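Local coordinates for protein phosphatidylinositol phosphate phosphatase (Schizosaccharomyces pombe, PDB 1I9Z) that removes the 5-phosphate from phosphatidylinositol 4,5-bisphosphate and soluble inositol polyphosphates and takes part in membrane trafficking and signalling, represented here by its catalytic 5-phosphatase domain, at residues V25-A30 against I57-F62; W46-N51 against R90-K95; P125-V130 against F153-T158; H199-W204 against Y313-V318. All blocks are in the same frame, centred on the assembly; numbering follows the deposited sequence.

Contacts 1 and 4 are buried at the centre of a two-sheet sandwich, whereas contacts 2 and 3 lie nearer its surface. Contact 1 is pairing within one sheet, so main-chain hydrogen bonds dominate; contact 4 spans the two sheets and relies on side chains, with one tyrosine hydroxyl bonding to a main-chain carbonyl. They share a sheet, in which strands 20-33 and 309-320 are neighbours. Contact 2 packs two helix ends together over that sheet through greasy groups and one lysine. Contact 3 lies at the open end of a hairpin, where carboxylates, amide and water join the backbone bonds; it touches contacts 1 and 4 but not contact 2, about 12 Å off between nearest atoms.

Contact 1. Residues V25-A30 against I57-F62; sequences VKIFVA and IYVVGF
Main-chain hydrogen bonds do most of the work between V25-A30 and I57-F62, two parallel neighbours in a sheet. F28 gives its N-H to I57 O and takes V59 N at its own O, 2.8 Å away with an N-H...O angle of 172°. A30 does likewise, its N bonding to V59 O and its O accepting from G61 N. The pairing starts more loosely, with I57 N 3.2 Å from K26 O. Weaker CA-H...O contacts, such as V29 CA to V59 O at 3.4 Å, lie between these bonds.

An aromatic pair forms on the face that also carries A30 and V60. The ring of F28 stands anti to its backbone N (chi1 -170°), while that of Y58 turns back beside its own N, so Y58 CD2 comes to 3.6 Å from F28 CB. The ring planes meet obliquely, at 36°. Y58 keeps its hydroxyl satisfied at A55 N. An alanine in place of F28 would probably leave the Y58 ring without its aromatic neighbour and loosen the packing beneath L47.

Aliphatic contacts occupy the other face, where beta-branched residues suit extended backbone. I57 CD1 crosses V25 CG1 at 3.8 Å, and I27 CG2 meets V59 CG2 more loosely at 4.3 Å. This face meets Y155 and F153 of the other sheet, while I27 touches A315 of the adjacent strand 309-320; helix 44-47 lies over the F28 side. Strand 20-33, helix 44-47 and strand 57-63 thus form a beta-alpha-beta crossover, at the heart of one sheet of the DNase I-like sandwich.

Contact 2. Residues W46-N51 against R90-K95; sequences WLFPEN and RLLNGK
This is a hydrophobic packing contact between two helix ends on the outer side of a sheet: F48, the first residue beyond helix 44-47 to leave helical geometry, pushes its ring against the last turn of helix 78-94. An aromatic ring suits the place because its face and its edge meet different partners. Over one face lies K95, whose chain bends at chi2 and chi3 so that CE sits 3.7 Å from the centroid of the F48 ring, only 14° from the ring normal, in a CH-pi contact. K95 CG packs at the far end of the ring, 3.4 Å from F48 CZ. A lysine can thus spend its methylenes on the ring while remaining largely at the surface.

At the ring edge F48 CZ approaches L91 O at 3.6 Å. L91 slides past the phenyl in the opposite direction, with CG 3.8 Å from F48 CE1, and L92 crosses obliquely, placing CD2 3.8 Å from F48 CE2. L91 also extends to L47, where the methyl carbons L47 CD2 and L91 CD2 meet at 4.0 Å. L47 turns its other branch over the ring of W46, CD1 lying 3.6 Å above that plane.

Beneath the contact run two strands of the sheet. L47 rests on F28 and A30 of strand 20-33, whereas F48, just past helix 44-47, and L92 of helix 78-94 meet over Y58 of strand 57-63.

Contact 3. Residues P125-V130 against F153-T158; sequences PSIKNV and FDYEDT
Strands 127-130 and 153-155 run antiparallel, K128 and D154 forming a hydrogen-bonded pair and I127 and Y155 a non-hydrogen-bonded one, with D154 N 2.8 Å from K128 O. Past the strand, E156 N bonds to S126 O, and a water lies within hydrogen-bonding distance of both S126 O and E156 O.

Polar side chains reinforce both ends. S126 OG gives its proton to E156 OE2 at 2.7 Å, reaching it from above the carboxylate plane, while S126 CB lies over one face of the Y155 ring in a CH-pi contact, 3.8 Å from its centroid. E156 is the second residue of a type II' turn, Y155 to T158, a position that more often holds glycine. N129 has a left-handed backbone, which asparagine tolerates well, and its ND2 donates to D154 OD2 at 2.9 Å. The acceptor uses its anti lone pair, with amide and carboxylate planes 79° apart; D154 OD1 adds a salt bridge to R152. K128 folds back, its NZ bonding to P125 O and I127 O.

Beneath this polar side, I127 is the apolar centre: its CG2 meets F153 CD1 at 3.9 Å and its CG1 meets Y155 CD1 at 3.8 Å. Strand 127-136 is outermost in the five-stranded sheet, and the hairpin bears on the other sheet, I127 and F153 on L105 of strand 102-110, Y155 on V25 and on I317 of strand 309-320.

Contact 4. Residues H199-W204 against Y313-V318; sequences HDYVVW and YEANIV
Y201 carries this contact and buries the most area, with V203 and Y313 next. The Y201 ring stands with CG anti to the carbonyl carbon (chi1 -52°) and reaches from one sheet to the other, so its hydroxyl gives its proton to N316 O at 2.6 Å. That donor lies in the carbonyl plane, on a lone pair of N316 O, and the carbonyl oxygen sits at the ring edge. Tyrosine fits because one residue supplies both an apolar ring and a long-reaching donor for a main-chain carbonyl. Y201 CE1 lies 3.8 Å from A315 CB, alanine's lone methyl leaving room for the ring alongside, and 4.3 Å from I317 CD1. A phenylalanine here would probably cost the hydrogen bond to N316 O.

V203 and Y313 meet more loosely, V203 CG2 standing 4.3 Å from Y313 CE1; Y313 also makes an edge-to-face pair with Y287.

The two strands belong to opposing sheets, and the axes of segments 201-204 and 313-318 approach to 10.2 Å. Strand 201-205 lies between strands 158-166 and 283-288, strand 309-320 between 20-33 and 292-298, and L291 touches Y201, V203 and A315 from a loop.

Contact 1. Residues V25-A30 against I57-F62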
# COMPACT_ATOMS: atom_id res chain seq x y z
N VAL A 25 -10.94 5.26 -9.27
CA VAL A 25 -9.58 5.71 -9.54
C VAL A 25 -8.71 4.44 -9.57
O VAL A 25 -8.85 3.60 -8.68
CB VAL A 25 -9.10 6.65 -8.39
CG1 VAL A 25 -7.59 6.94 -8.53
CG2 VAL A 25 -9.93 7.99 -8.46
N LYS A 26 -7.84 4.30 -10.58
CA LYS A 26 -6.94 3.13 -10.71
C LYS A 26 -5.63 3.41 -9.96
O LYS A 26 -5.00 4.45 -10.18
CB LYS A 26 -6.59 2.87 -12.18
CG LYS A 26 -7.77 2.44 -13.07
CD LYS A 26 -7.35 2.58 -14.54
CE LYS A 26 -8.29 1.81 -15.54
NZ LYS A 26 -7.70 0.46 -15.98
N ILE A 27 -5.21 2.48 -9.11
CA ILE A 27 -4.02 2.69 -8.29
C ILE A 27 -3.04 1.54 -8.47
O ILE A 27 -3.42 0.37 -8.39
CB ILE A 27 -4.39 2.79 -6.81
CG1 ILE A 27 -5.35 3.97 -6.59
CG2 ILE A 27 -3.08 2.95 -5.98
CD1 ILE A 27 -5.94 4.06 -5.13
N PHE A 28 -1.80 1.87 -8.72
CA PHE A 28 -0.74 0.87 -8.98
C PHE A 28 0.22 0.95 -7.82
O PHE A 28 0.77 2.04 -7.55
CB PHE A 28 0.01 1.22 -10.27
CG PHE A 28 0.96 0.13 -10.74
CD1 PHE A 28 0.55 -0.78 -11.75
CD2 PHE A 28 2.28 0.01 -10.23
CE1 PHE A 28 1.41 -1.78 -12.24
CE2 PHE A 28 3.16 -1.00 -10.69
CZ PHE A 28 2.71 -1.92 -11.72
N VAL A 29 0.41 -0.15 -7.10
CA VAL A 29 1.26 -0.18 -5.93
C VAL A 29 2.42 -1.09 -6.24
O VAL A 29 2.25 -2.22 -6.66
CB VAL A 29 0.51 -0.69 -4.66
CG1 VAL A 29 1.49 -0.80 -3.42
CG2 VAL A 29 -0.63 0.23 -4.33
N ALA A 30 3.61 -0.55 -6.04
CA ALA A 30 4.85 -1.22 -6.38
C ALA A 30 5.84 -1.21 -5.23
O ALA A 30 6.07 -0.17 -4.62
CB ALA A 30 5.51 -0.49 -7.64
N ILE A 57 -2.80 6.79 -10.10
CA ILE A 57 -1.88 7.03 -9.00
C ILE A 57 -0.91 5.86 -8.94
O ILE A 57 -1.36 4.72 -8.99
CB ILE A 57 -2.67 7.10 -7.65
CG1 ILE A 57 -3.74 8.18 -7.76
CG2 ILE A 57 -1.73 7.42 -6.47
CD1 ILE A 57 -4.64 8.31 -6.53
N TYR A 58 0.39 6.19 -8.92
CA TYR A 58 1.43 5.19 -8.71
C TYR A 58 2.03 5.38 -7.31
O TYR A 58 2.51 6.50 -6.95
CB TYR A 58 2.57 5.31 -9.73
CG TYR A 58 2.21 4.77 -11.05
CD1 TYR A 58 1.45 5.52 -11.92
CD2 TYR A 58 2.60 3.46 -11.43
CE1 TYR A 58 1.03 5.01 -13.14
CE2 TYR A 58 2.19 2.93 -12.70
CZ TYR A 58 1.39 3.73 -13.52
OH TYR A 58 0.86 3.27 -14.70
N VAL A 59 2.01 4.30 -6.51
CA VAL A 59 2.55 4.37 -5.15
C VAL A 59 3.73 3.41 -5.16
O VAL A 59 3.58 2.20 -5.34
CB VAL A 59 1.44 3.95 -4.07
CG1 VAL A 59 2.10 3.89 -2.64
CG2 VAL A 59 0.26 4.96 -4.13
N VAL A 60 4.94 3.94 -5.00
CA VAL A 60 6.15 3.15 -5.06
C VAL A 60 6.93 3.18 -3.75
O VAL A 60 7.29 4.26 -3.25
CB VAL A 60 7.08 3.70 -6.19
CG1 VAL A 60 8.30 2.75 -6.40
CG2 VAL A 60 6.26 3.88 -7.52
N GLY A 61 7.20 1.99 -3.22
CA GLY A 61 7.96 1.87 -2.01
C GLY A 61 9.23 1.08 -2.25
O GLY A 61 9.23 -0.01 -2.89
N PHE A 62 10.33 1.64 -1.76
CA PHE A 62 11.64 1.00 -1.86
C PHE A 62 12.18 0.66 -0.49
O PHE A 62 11.88 1.40 0.51
CB PHE A 62 12.70 1.95 -2.51
CG PHE A 62 12.43 2.24 -3.95
CD1 PHE A 62 11.96 3.48 -4.33
CD2 PHE A 62 12.66 1.28 -4.92
CE1 PHE A 62 11.73 3.77 -5.73
CE2 PHE A 62 12.43 1.55 -6.33
CZ PHE A 62 11.97 2.80 -6.71

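Contact 2. Residues W46-N51 against R90-K95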
# COMPACT_ATOMS: atom_id res chain seq x y z
N TRP A 46 8.52 -3.83 -14.53
CA TRP A 46 7.94 -3.70 -13.19
C TRP A 46 6.76 -2.72 -13.09
O TRP A 46 5.69 -3.03 -12.55
CB TRP A 46 9.09 -3.35 -12.22
CG TRP A 46 8.64 -3.04 -10.77
CD1 TRP A 46 7.70 -3.71 -10.03
CD2 TRP A 46 9.19 -2.05 -9.91
NE1 TRP A 46 7.64 -3.20 -8.73
CE2 TRP A 46 8.56 -2.18 -8.63
CE3 TRP A 46 10.19 -1.06 -10.09
CZ2 TRP A 46 8.88 -1.36 -7.57
CZ3 TRP A 46 10.52 -0.25 -9.06
CH2 TRP A 46 9.88 -0.38 -7.77
N LEU A 47 6.96 -1.52 -13.63
CA LEU A 47 5.94 -0.50 -13.56
C LEU A 47 4.88 -0.53 -14.66
O LEU A 47 3.80 0.03 -14.47
CB LEU A 47 6.64 0.88 -13.50
CG LEU A 47 6.90 1.54 -12.11
CD1 LEU A 47 6.87 0.56 -10.91
CD2 LEU A 47 8.18 2.37 -12.12
N PHE A 48 5.18 -1.16 -15.82
CA PHE A 48 4.15 -1.24 -16.91
C PHE A 48 4.08 -2.73 -17.29
O PHE A 48 4.29 -3.12 -18.45
CB PHE A 48 4.63 -0.41 -18.09
CG PHE A 48 5.01 0.99 -17.70
CD1 PHE A 48 6.23 1.52 -18.06
CD2 PHE A 48 4.08 1.79 -17.04
CE1 PHE A 48 6.54 2.89 -17.76
CE2 PHE A 48 4.35 3.13 -16.73
CZ PHE A 48 5.58 3.67 -17.10
N PRO A 49 3.80 -3.58 -16.30
CA PRO A 49 3.74 -5.02 -16.52
C PRO A 49 2.61 -5.55 -17.33
O PRO A 49 2.75 -6.62 -17.97
CB PRO A 49 3.66 -5.57 -15.11
CG PRO A 49 2.65 -4.56 -14.49
CD PRO A 49 3.27 -3.23 -14.96
N GLU A 50 1.49 -4.85 -17.30
CA GLU A 50 0.31 -5.34 -18.01
C GLU A 50 0.11 -4.56 -19.27
O GLU A 50 0.73 -3.51 -19.47
CB GLU A 50 -0.98 -5.22 -17.15
CG GLU A 50 -1.09 -3.97 -16.20
CD GLU A 50 -0.67 -2.62 -16.86
OE1 GLU A 50 -1.36 -2.21 -17.83
OE2 GLU A 50 0.35 -1.98 -16.42
N ASN A 51 -0.78 -5.09 -20.10
CA ASN A 51 -1.16 -4.45 -21.33
C ASN A 51 -2.46 -3.76 -20.97
O ASN A 51 -3.51 -4.12 -21.50
CB ASN A 51 -1.42 -5.50 -22.40
CG ASN A 51 -1.41 -4.93 -23.76
OD1 ASN A 51 -0.40 -4.36 -24.19
ND2 ASN A 51 -2.53 -5.07 -24.48
N ARG A 90 10.73 9.99 -14.91
CA ARG A 90 11.08 10.00 -16.37
C ARG A 90 10.34 8.86 -17.07
O ARG A 90 9.80 8.98 -18.17
CB ARG A 90 12.57 9.80 -16.59
CG ARG A 90 13.26 10.98 -17.24
CD ARG A 90 14.78 10.81 -17.32
NE ARG A 90 15.35 10.76 -15.97
CZ ARG A 90 16.49 10.13 -15.65
NH1 ARG A 90 17.18 9.49 -16.59
NH2 ARG A 90 16.93 10.13 -14.40
N LEU A 91 10.31 7.74 -16.41
CA LEU A 91 9.65 6.58 -16.98
C LEU A 91 8.14 6.78 -17.13
O LEU A 91 7.55 6.49 -18.20
CB LEU A 91 10.06 5.39 -16.09
CG LEU A 91 9.92 3.93 -16.49
CD1 LEU A 91 10.67 3.56 -17.81
CD2 LEU A 91 10.53 3.18 -15.30
N LEU A 92 7.47 7.31 -16.10
CA LEU A 92 6.03 7.56 -16.19
C LEU A 92 5.68 8.62 -17.29
O LEU A 92 4.68 8.49 -18.00
CB LEU A 92 5.49 8.07 -14.85
CG LEU A 92 5.50 7.07 -13.72
CD1 LEU A 92 4.93 7.71 -12.45
CD2 LEU A 92 4.66 5.86 -14.17
N ASN A 93 6.50 9.66 -17.39
CA ASN A 93 6.20 10.69 -18.36
C ASN A 93 6.53 10.26 -19.77
O ASN A 93 5.89 10.74 -20.74
CB ASN A 93 6.90 11.97 -17.94
CG ASN A 93 6.18 12.65 -16.78
OD1 ASN A 93 4.99 12.95 -16.85
ND2 ASN A 93 6.90 12.88 -15.70
N GLY A 94 7.49 9.34 -19.87
CA GLY A 94 7.91 8.79 -21.15
C GLY A 94 6.77 8.06 -21.84
O GLY A 94 6.75 7.89 -23.07
N LYS A 95 5.80 7.63 -21.05
CA LYS A 95 4.65 6.97 -21.61
C LYS A 95 3.58 8.02 -21.94
O LYS A 95 2.56 7.69 -22.53
CB LYS A 95 4.14 5.94 -20.60
CG LYS A 95 5.23 4.91 -20.28
CD LYS A 95 5.31 3.79 -21.31
CE LYS A 95 4.35 2.65 -20.96
NZ LYS A 95 4.48 1.43 -21.86

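Contact 3. Residues P125-V130 against F153-T158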
# COMPACT_ATOMS: atom_id res chain seq x y z
N PRO A 125 -6.30 18.44 -8.79
CA PRO A 125 -7.33 19.27 -8.15
C PRO A 125 -8.16 18.52 -7.13
O PRO A 125 -8.73 19.14 -6.24
CB PRO A 125 -8.18 19.74 -9.33
CG PRO A 125 -7.21 19.79 -10.47
CD PRO A 125 -6.38 18.53 -10.26
N SER A 126 -8.20 17.19 -7.24
CA SER A 126 -9.02 16.36 -6.35
C SER A 126 -8.27 15.97 -5.10
O SER A 126 -8.89 15.57 -4.13
CB SER A 126 -9.42 15.03 -7.05
OG SER A 126 -10.30 15.21 -8.14
N ILE A 127 -6.95 16.14 -5.09
CA ILE A 127 -6.14 15.65 -3.95
C ILE A 127 -5.85 16.71 -2.92
O ILE A 127 -5.33 17.78 -3.28
CB ILE A 127 -4.84 15.02 -4.51
CG1 ILE A 127 -5.24 13.71 -5.25
CG2 ILE A 127 -3.86 14.71 -3.34
CD1 ILE A 127 -4.11 13.03 -6.07
N LYS A 128 -6.22 16.45 -1.67
CA LYS A 128 -6.07 17.44 -0.63
C LYS A 128 -5.59 16.81 0.68
O LYS A 128 -5.68 15.58 0.85
CB LYS A 128 -7.43 18.13 -0.39
CG LYS A 128 -7.99 18.88 -1.65
CD LYS A 128 -7.32 20.26 -1.81
CE LYS A 128 -7.65 20.92 -3.20
NZ LYS A 128 -6.76 20.28 -4.28
N ASN A 129 -5.11 17.67 1.60
CA ASN A 129 -4.69 17.23 2.93
C ASN A 129 -3.62 16.10 2.90
O ASN A 129 -3.69 15.11 3.69
CB ASN A 129 -5.92 16.76 3.72
CG ASN A 129 -7.06 17.79 3.66
OD1 ASN A 129 -6.82 18.97 3.90
ND2 ASN A 129 -8.30 17.34 3.32
N VAL A 130 -2.63 16.28 2.03
CA VAL A 130 -1.56 15.32 1.96
C VAL A 130 -0.68 15.46 3.20
O VAL A 130 -0.20 16.57 3.52
CB VAL A 130 -0.68 15.56 0.72
CG1 VAL A 130 0.41 14.54 0.69
CG2 VAL A 130 -1.51 15.53 -0.60
N PHE A 153 -3.81 11.00 2.08
CA PHE A 153 -4.38 12.15 1.40
C PHE A 153 -5.87 11.87 1.16
O PHE A 153 -6.35 10.71 1.25
CB PHE A 153 -3.64 12.45 0.06
CG PHE A 153 -3.64 11.32 -0.95
CD1 PHE A 153 -4.68 11.19 -1.85
CD2 PHE A 153 -2.59 10.39 -0.99
CE1 PHE A 153 -4.71 10.14 -2.79
CE2 PHE A 153 -2.59 9.33 -1.92
CZ PHE A 153 -3.64 9.19 -2.82
N ASP A 154 -6.60 12.93 0.84
CA ASP A 154 -8.01 12.72 0.52
C ASP A 154 -8.07 12.90 -0.98
O ASP A 154 -7.36 13.76 -1.53
CB ASP A 154 -8.89 13.76 1.22
CG ASP A 154 -8.89 13.58 2.66
OD1 ASP A 154 -9.22 12.46 3.08
OD2 ASP A 154 -8.55 14.50 3.42
N TYR A 155 -8.86 12.05 -1.63
CA TYR A 155 -9.12 12.16 -3.07
C TYR A 155 -10.64 12.49 -3.05
O TYR A 155 -11.51 11.64 -2.76
CB TYR A 155 -8.79 10.88 -3.82
CG TYR A 155 -8.84 11.07 -5.32
CD1 TYR A 155 -7.69 10.97 -6.10
CD2 TYR A 155 -10.05 11.36 -5.97
CE1 TYR A 155 -7.72 11.13 -7.45
CE2 TYR A 155 -10.10 11.54 -7.37
CZ TYR A 155 -8.93 11.42 -8.09
OH TYR A 155 -8.91 11.61 -9.44
N GLU A 156 -10.92 13.75 -3.35
CA GLU A 156 -12.27 14.28 -3.18
C GLU A 156 -12.60 14.00 -1.70
O GLU A 156 -11.80 14.35 -0.84
CB GLU A 156 -13.26 13.63 -4.15
CG GLU A 156 -13.02 14.00 -5.61
CD GLU A 156 -13.10 15.51 -5.98
OE1 GLU A 156 -13.54 16.36 -5.20
OE2 GLU A 156 -12.69 15.83 -7.11
N ASP A 157 -13.73 13.35 -1.39
CA ASP A 157 -14.03 13.12 0.02
C ASP A 157 -13.71 11.70 0.50
O ASP A 157 -14.29 11.23 1.48
CB ASP A 157 -15.50 13.43 0.31
CG ASP A 157 -15.84 14.91 0.06
OD1 ASP A 157 -16.20 15.28 -1.06
OD2 ASP A 157 -15.71 15.70 1.00
N THR A 158 -12.80 11.03 -0.18
CA THR A 158 -12.44 9.67 0.22
C THR A 158 -11.01 9.72 0.76
O THR A 158 -10.15 10.28 0.08
CB THR A 158 -12.51 8.75 -1.02
OG1 THR A 158 -13.89 8.66 -1.46
CG2 THR A 158 -12.00 7.34 -0.64
O HOH W 1 -9.90 16.08 -1.46

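Contact 4. Residues H199-W204 against Y313-V318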
# COMPACT_ATOMS: atom_id res chain seq x y z
N HIS A 199 -9.03 6.02 7.72
CA HIS A 199 -9.13 6.16 6.27
C HIS A 199 -10.07 5.13 5.66
O HIS A 199 -10.17 4.01 6.17
CB HIS A 199 -7.74 5.93 5.64
CG HIS A 199 -6.73 6.96 6.05
ND1 HIS A 199 -5.97 6.84 7.19
CD2 HIS A 199 -6.51 8.19 5.57
CE1 HIS A 199 -5.31 7.98 7.40
NE2 HIS A 199 -5.63 8.82 6.43
N ASP A 200 -10.69 5.48 4.54
CA ASP A 200 -11.52 4.52 3.79
C ASP A 200 -10.69 3.37 3.23
O ASP A 200 -11.12 2.20 3.26
CB ASP A 200 -12.21 5.25 2.64
CG ASP A 200 -13.10 6.35 3.16
OD1 ASP A 200 -14.09 6.01 3.85
OD2 ASP A 200 -12.76 7.54 3.00
N TYR A 201 -9.50 3.69 2.70
CA TYR A 201 -8.61 2.67 2.13
C TYR A 201 -7.20 2.79 2.70
O TYR A 201 -6.65 3.91 2.79
CB TYR A 201 -8.54 2.85 0.60
CG TYR A 201 -9.88 2.92 -0.09
CD1 TYR A 201 -10.17 3.95 -0.97
CD2 TYR A 201 -10.84 1.90 0.10
CE1 TYR A 201 -11.36 4.01 -1.68
CE2 TYR A 201 -12.03 1.92 -0.59
CZ TYR A 201 -12.30 2.97 -1.47
OH TYR A 201 -13.49 3.03 -2.14
N VAL A 202 -6.59 1.66 3.09
CA VAL A 202 -5.22 1.68 3.59
C VAL A 202 -4.46 0.56 2.84
O VAL A 202 -4.98 -0.58 2.76
CB VAL A 202 -5.15 1.33 5.10
CG1 VAL A 202 -3.68 1.34 5.55
CG2 VAL A 202 -6.00 2.30 5.95
N VAL A 203 -3.27 0.84 2.32
CA VAL A 203 -2.49 -0.23 1.65
C VAL A 203 -1.18 -0.19 2.38
O VAL A 203 -0.56 0.90 2.50
CB VAL A 203 -2.24 0.00 0.12
CG1 VAL A 203 -1.33 -1.11 -0.44
CG2 VAL A 203 -3.57 -0.02 -0.62
N TRP A 204 -0.79 -1.34 2.97
CA TRP A 204 0.45 -1.38 3.76
C TRP A 204 1.27 -2.49 3.11
O TRP A 204 0.79 -3.62 2.96
CB TRP A 204 0.13 -1.73 5.20
CG TRP A 204 1.23 -1.66 6.18
CD1 TRP A 204 2.58 -1.74 5.95
CD2 TRP A 204 1.07 -1.52 7.60
NE1 TRP A 204 3.25 -1.66 7.14
CE2 TRP A 204 2.34 -1.54 8.16
CE3 TRP A 204 -0.05 -1.42 8.43
CZ2 TRP A 204 2.56 -1.43 9.56
CZ3 TRP A 204 0.18 -1.31 9.84
CH2 TRP A 204 1.45 -1.32 10.37
N TYR A 313 -5.31 -1.87 -8.04
CA TYR A 313 -6.63 -1.69 -7.41
C TYR A 313 -7.48 -0.66 -8.14
O TYR A 313 -6.96 0.20 -8.89
CB TYR A 313 -6.50 -1.14 -6.00
CG TYR A 313 -5.64 -1.96 -5.08
CD1 TYR A 313 -4.27 -1.70 -4.91
CD2 TYR A 313 -6.19 -3.04 -4.40
CE1 TYR A 313 -3.46 -2.51 -4.08
CE2 TYR A 313 -5.40 -3.87 -3.56
CZ TYR A 313 -4.02 -3.60 -3.41
OH TYR A 313 -3.25 -4.36 -2.61
N GLU A 314 -8.79 -0.78 -7.92
CA GLU A 314 -9.71 0.24 -8.38
C GLU A 314 -10.22 0.76 -7.07
O GLU A 314 -10.54 -0.03 -6.19
CB GLU A 314 -10.88 -0.33 -9.18
CG GLU A 314 -10.53 -0.55 -10.62
CD GLU A 314 -11.76 -0.94 -11.43
OE1 GLU A 314 -12.34 -2.03 -11.16
OE2 GLU A 314 -12.13 -0.16 -12.31
N ALA A 315 -10.31 2.08 -6.93
CA ALA A 315 -10.75 2.66 -5.68
C ALA A 315 -11.91 3.59 -5.98
O ALA A 315 -11.76 4.52 -6.78
CB ALA A 315 -9.60 3.45 -5.02
N ASN A 316 -13.07 3.27 -5.41
CA ASN A 316 -14.25 4.08 -5.60
C ASN A 316 -14.11 5.30 -4.73
O ASN A 316 -13.91 5.20 -3.52
CB ASN A 316 -15.51 3.30 -5.22
CG ASN A 316 -16.77 4.11 -5.55
OD1 ASN A 316 -17.39 4.72 -4.68
ND2 ASN A 316 -17.11 4.16 -6.84
N ILE A 317 -14.24 6.45 -5.37
CA ILE A 317 -14.11 7.78 -4.79
C ILE A 317 -15.47 8.48 -4.75
O ILE A 317 -16.27 8.29 -5.65
CB ILE A 317 -13.08 8.63 -5.68
CG1 ILE A 317 -11.73 8.61 -4.99
CG2 ILE A 317 -13.54 10.11 -5.97
CD1 ILE A 317 -11.38 7.32 -4.47
N VAL A 318 -15.70 9.28 -3.73
CA VAL A 318 -16.96 10.02 -3.65
C VAL A 318 -16.71 11.50 -3.50
O VAL A 318 -15.87 11.91 -2.71
CB VAL A 318 -17.82 9.58 -2.46
CG1 VAL A 318 -19.20 10.28 -2.49
CG2 VAL A 318 -17.97 8.06 -2.49